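Local coordinates for heme-binding protein A / AI-2 binding protein A (Helicobacter pylori SS1, PDB 6OFQ) that probably captures short peptides in the periplasm and hands them to an ABC transporter, as a type II periplasmic binding protein, at residues A[102-108]-A[207-212]. Residues are numbered along the deposited sequence; the frame is centred on the assembly and turned at random.
Sequences FHQTKYW and KPVGTG
V209, Y107 and H103 carry this buried contact between two loops of a type II periplasmic binding protein fold. One loop follows strand 91-96. The other leads into strand 214-220, an outer strand of a mixed sheet. V209 forks into the first loop. Its CG1 lies 3.7 Å from F102 CB and 3.7 Å from W108 CD1. Its CG2 meets CB and CD1 of W108 and reaches the edge of the Y107 ring. Y191 of helix 189-197 also packs on V209, Y107 and W108.

The Y107 ring is clamped on both faces. T105 OG1 sits over one face; K207 CB sits centrally over the other, 3.7 Å from the ring centroid, in a CH-pi contact. With chi1 at 51°, Y107 CG lies between the backbone N and carbonyl carbon, and the ring folds back over T105. That threonine forms an ST turn within a type I beta turn, accepting a bond from Y107 N. The phenol OH then donates to P208 O at 2.7 Å.

H103 grips the second loop at two points. Its backbone N donates to G210 O at 2.9 Å, and that same oxygen lies over the centre of the imidazole. NE2 donates to G212 O, which N230 also binds. A water joins the other imidazole nitrogen, ND1, to P208 O, so this carbonyl accepts from both the water and Y107. The NE2 bond to G212 O is 3.0 Å long, nearly straight at 172°, and lies in the imidazole plane.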
ATOM      1  N   PHE A 102      -2.618   1.818 -25.788  1.00  8.12           N
ATOM      2  CA  PHE A 102      -2.331   2.824 -24.789  1.00  8.19           C
ATOM      3  C   PHE A 102      -3.188   4.075 -25.006  1.00  9.74           C
ATOM      4  O   PHE A 102      -3.552   4.406 -26.127  1.00 10.93           O
ATOM      5  CB  PHE A 102      -0.854   3.183 -24.749  1.00  7.46           C
ATOM      6  CG  PHE A 102       0.012   2.142 -24.091  1.00  8.10           C
ATOM      7  CD1 PHE A 102       0.146   2.101 -22.724  1.00  7.38           C
ATOM      8  CD2 PHE A 102       0.649   1.197 -24.904  1.00  8.12           C
ATOM      9  CE1 PHE A 102       0.943   1.128 -22.118  1.00  8.13           C
ATOM     10  CE2 PHE A 102       1.448   0.237 -24.291  1.00  8.66           C
ATOM     11  CZ  PHE A 102       1.659   0.252 -22.933  1.00  8.20           C
ATOM     12  N   HIS A 103      -3.406   4.789 -23.905  1.00  8.46           N
ATOM     13  CA  HIS A 103      -4.205   6.030 -23.982  1.00  8.44           C
ATOM     14  C   HIS A 103      -3.653   7.050 -24.979  1.00  9.04           C
ATOM     15  O   HIS A 103      -2.463   7.164 -25.160  1.00  9.96           O
ATOM     16  CB  HIS A 103      -4.160   6.738 -22.641  1.00  8.14           C
ATOM     17  CG  HIS A 103      -4.704   5.903 -21.535  1.00  7.59           C
ATOM     18  ND1 HIS A 103      -4.189   5.978 -20.269  1.00  7.13           N
ATOM     19  CD2 HIS A 103      -5.712   5.013 -21.496  1.00  8.01           C
ATOM     20  CE1 HIS A 103      -4.821   5.116 -19.495  1.00  6.69           C
ATOM     21  NE2 HIS A 103      -5.770   4.534 -20.203  1.00  6.80           N
ATOM     22  N   GLN A 104      -4.551   7.847 -25.541  1.00 10.39           N
ATOM     23  CA  GLN A 104      -4.106   9.052 -26.249  1.00 11.88           C
ATOM     24  C   GLN A 104      -4.529  10.277 -25.419  1.00  9.76           C
ATOM     25  O   GLN A 104      -5.656  10.270 -24.944  1.00 12.12           O
ATOM     26  CB  GLN A 104      -4.780   9.090 -27.609  1.00 15.11           C
ATOM     27  CG  GLN A 104      -4.181   8.086 -28.596  1.00 19.12           C
ATOM     28  CD  GLN A 104      -5.096   7.932 -29.805  1.00 25.89           C
ATOM     29  OE1 GLN A 104      -6.171   7.356 -29.673  1.00 31.60           O
ATOM     30  NE2 GLN A 104      -4.750   8.576 -30.939  1.00 24.84           N
ATOM     31  N   THR A 105      -3.639  11.248 -25.292  1.00 11.15           N
ATOM     32  CA  THR A 105      -3.895  12.429 -24.489  1.00 12.05           C
ATOM     33  C   THR A 105      -3.367  13.614 -25.293  1.00 13.37           C
ATOM     34  O   THR A 105      -2.691  13.406 -26.322  1.00 12.93           O
ATOM     35  CB  THR A 105      -3.096  12.328 -23.193  1.00 10.36           C
ATOM     36  OG1 THR A 105      -1.706  12.346 -23.523  1.00  9.21           O
ATOM     37  CG2 THR A 105      -3.450  11.088 -22.344  1.00 10.79           C
ATOM     38  N   LYS A 106      -3.399  14.798 -24.689  1.00 14.25           N
ATOM     39  CA  LYS A 106      -2.819  15.948 -25.416  1.00 15.59           C
ATOM     40  C   LYS A 106      -1.303  15.865 -25.563  1.00 15.28           C
ATOM     41  O   LYS A 106      -0.700  16.458 -26.477  1.00 14.82           O
ATOM     42  CB  LYS A 106      -3.285  17.246 -24.739  1.00 19.16           C
ATOM     43  CG  LYS A 106      -2.495  17.671 -23.529  1.00 21.41           C
ATOM     44  CD  LYS A 106      -3.023  19.014 -23.005  1.00 29.42           C
ATOM     45  CE  LYS A 106      -2.519  19.338 -21.608  1.00 33.24           C
ATOM     46  NZ  LYS A 106      -2.602  20.793 -21.267  1.00 33.96           N
ATOM     47  N   TYR A 107      -0.619  15.124 -24.691  1.00 11.71           N
ATOM     48  CA  TYR A 107       0.823  15.023 -24.638  1.00 11.98           C
ATOM     49  C   TYR A 107       1.394  13.763 -25.343  1.00 11.97           C
ATOM     50  O   TYR A 107       2.616  13.584 -25.416  1.00 13.50           O
ATOM     51  CB  TYR A 107       1.362  15.155 -23.223  1.00 11.86           C
ATOM     52  CG  TYR A 107       0.669  14.230 -22.235  1.00 11.78           C
ATOM     53  CD1 TYR A 107       1.101  12.917 -22.080  1.00 11.14           C
ATOM     54  CD2 TYR A 107      -0.362  14.697 -21.450  1.00 11.48           C
ATOM     55  CE1 TYR A 107       0.465  12.087 -21.193  1.00 10.56           C
ATOM     56  CE2 TYR A 107      -0.937  13.889 -20.501  1.00 11.01           C
ATOM     57  CZ  TYR A 107      -0.550  12.562 -20.391  1.00  9.58           C
ATOM     58  OH  TYR A 107      -1.199  11.765 -19.468  1.00  7.90           O
ATOM     59  N   TRP A 108       0.508  12.847 -25.663  1.00 11.09           N
ATOM     60  CA  TRP A 108       0.828  11.601 -26.345  1.00 12.23           C
ATOM     61  C   TRP A 108      -0.298  11.284 -27.325  1.00 13.38           C
ATOM     62  O   TRP A 108      -1.347  10.704 -27.021  1.00 13.76           O
ATOM     63  CB  TRP A 108       1.130  10.482 -25.323  1.00 11.55           C
ATOM     64  CG  TRP A 108       1.401   9.171 -25.995  1.00  9.75           C
ATOM     65  CD1 TRP A 108       0.686   8.033 -25.928  1.00  9.65           C
ATOM     66  CD2 TRP A 108       2.529   8.843 -26.823  1.00  9.95           C
ATOM     67  NE1 TRP A 108       1.255   7.014 -26.648  1.00  8.70           N
ATOM     68  CE2 TRP A 108       2.407   7.483 -27.187  1.00 10.56           C
ATOM     69  CE3 TRP A 108       3.616   9.574 -27.296  1.00 12.24           C
ATOM     70  CZ2 TRP A 108       3.337   6.866 -28.008  1.00 10.73           C
ATOM     71  CZ3 TRP A 108       4.512   8.982 -28.130  1.00 11.85           C
ATOM     72  CH2 TRP A 108       4.381   7.626 -28.444  1.00 11.97           C
ATOM     73  N   LYS A 207       3.174  12.726 -16.525  1.00  7.14           N
ATOM     74  CA  LYS A 207       2.146  12.798 -17.558  1.00  7.78           C
ATOM     75  C   LYS A 207       2.001  11.368 -18.090  1.00  7.75           C
ATOM     76  O   LYS A 207       2.677  10.972 -19.039  1.00  7.35           O
ATOM     77  CB  LYS A 207       2.564  13.820 -18.637  1.00  9.76           C
ATOM     78  CG  LYS A 207       2.505  15.255 -18.128  1.00 13.93           C
ATOM     79  CD  LYS A 207       3.070  16.205 -19.174  1.00 19.53           C
ATOM     80  CE  LYS A 207       3.106  17.593 -18.546  1.00 30.68           C
ATOM     81  NZ  LYS A 207       3.856  18.635 -19.321  1.00 37.59           N
ATOM     82  N   PRO A 208       1.212  10.522 -17.412  1.00  5.91           N
ATOM     83  CA  PRO A 208       1.321   9.099 -17.616  1.00  6.60           C
ATOM     84  C   PRO A 208       0.533   8.599 -18.793  1.00  6.39           C
ATOM     85  O   PRO A 208      -0.465   9.172 -19.175  1.00  6.89           O
ATOM     86  CB  PRO A 208       0.773   8.555 -16.291  1.00  6.33           C
ATOM     87  CG  PRO A 208      -0.299   9.557 -15.882  1.00  6.41           C
ATOM     88  CD  PRO A 208       0.366  10.869 -16.244  1.00  6.07           C
ATOM     89  N   VAL A 209       0.948   7.443 -19.338  1.00  5.85           N
ATOM     90  CA  VAL A 209       0.273   6.709 -20.366  1.00  6.03           C
ATOM     91  C   VAL A 209       0.079   5.240 -19.993  1.00  5.78           C
ATOM     92  O   VAL A 209       1.070   4.579 -19.755  1.00  6.94           O
ATOM     93  CB  VAL A 209       1.050   6.858 -21.700  1.00  6.12           C
ATOM     94  CG1 VAL A 209       0.414   6.019 -22.793  1.00  6.73           C
ATOM     95  CG2 VAL A 209       1.069   8.327 -22.144  1.00  7.36           C
ATOM     96  N   GLY A 210      -1.161   4.805 -19.916  1.00  5.25           N
ATOM     97  CA  GLY A 210      -1.471   3.415 -19.504  1.00  4.76           C
ATOM     98  C   GLY A 210      -2.484   2.806 -20.433  1.00  5.35           C
ATOM     99  O   GLY A 210      -2.838   3.373 -21.476  1.00  6.21           O
ATOM    100  N   THR A 211      -3.026   1.672 -20.041  1.00  5.33           N
ATOM    101  CA  THR A 211      -4.093   0.987 -20.752  1.00  5.10           C
ATOM    102  C   THR A 211      -5.418   0.892 -20.015  1.00  5.03           C
ATOM    103  O   THR A 211      -6.356   0.312 -20.535  1.00  5.54           O
ATOM    104  CB  THR A 211      -3.667  -0.443 -21.112  1.00  5.28           C
ATOM    105  OG1 THR A 211      -3.351  -1.175 -19.928  1.00  5.70           O
ATOM    106  CG2 THR A 211      -2.469  -0.504 -22.029  1.00  5.60           C
ATOM    107  N   GLY A 212      -5.473   1.427 -18.798  1.00  4.54           N
ATOM    108  CA  GLY A 212      -6.613   1.193 -17.947  1.00  4.68           C
ATOM    109  C   GLY A 212      -7.883   1.913 -18.282  1.00  5.01           C
ATOM    110  O   GLY A 212      -7.942   2.667 -19.269  1.00  5.06           O
TER
HETATM  111  O   HOH W   1      -3.291   8.422 -19.039  1.00  7.71           O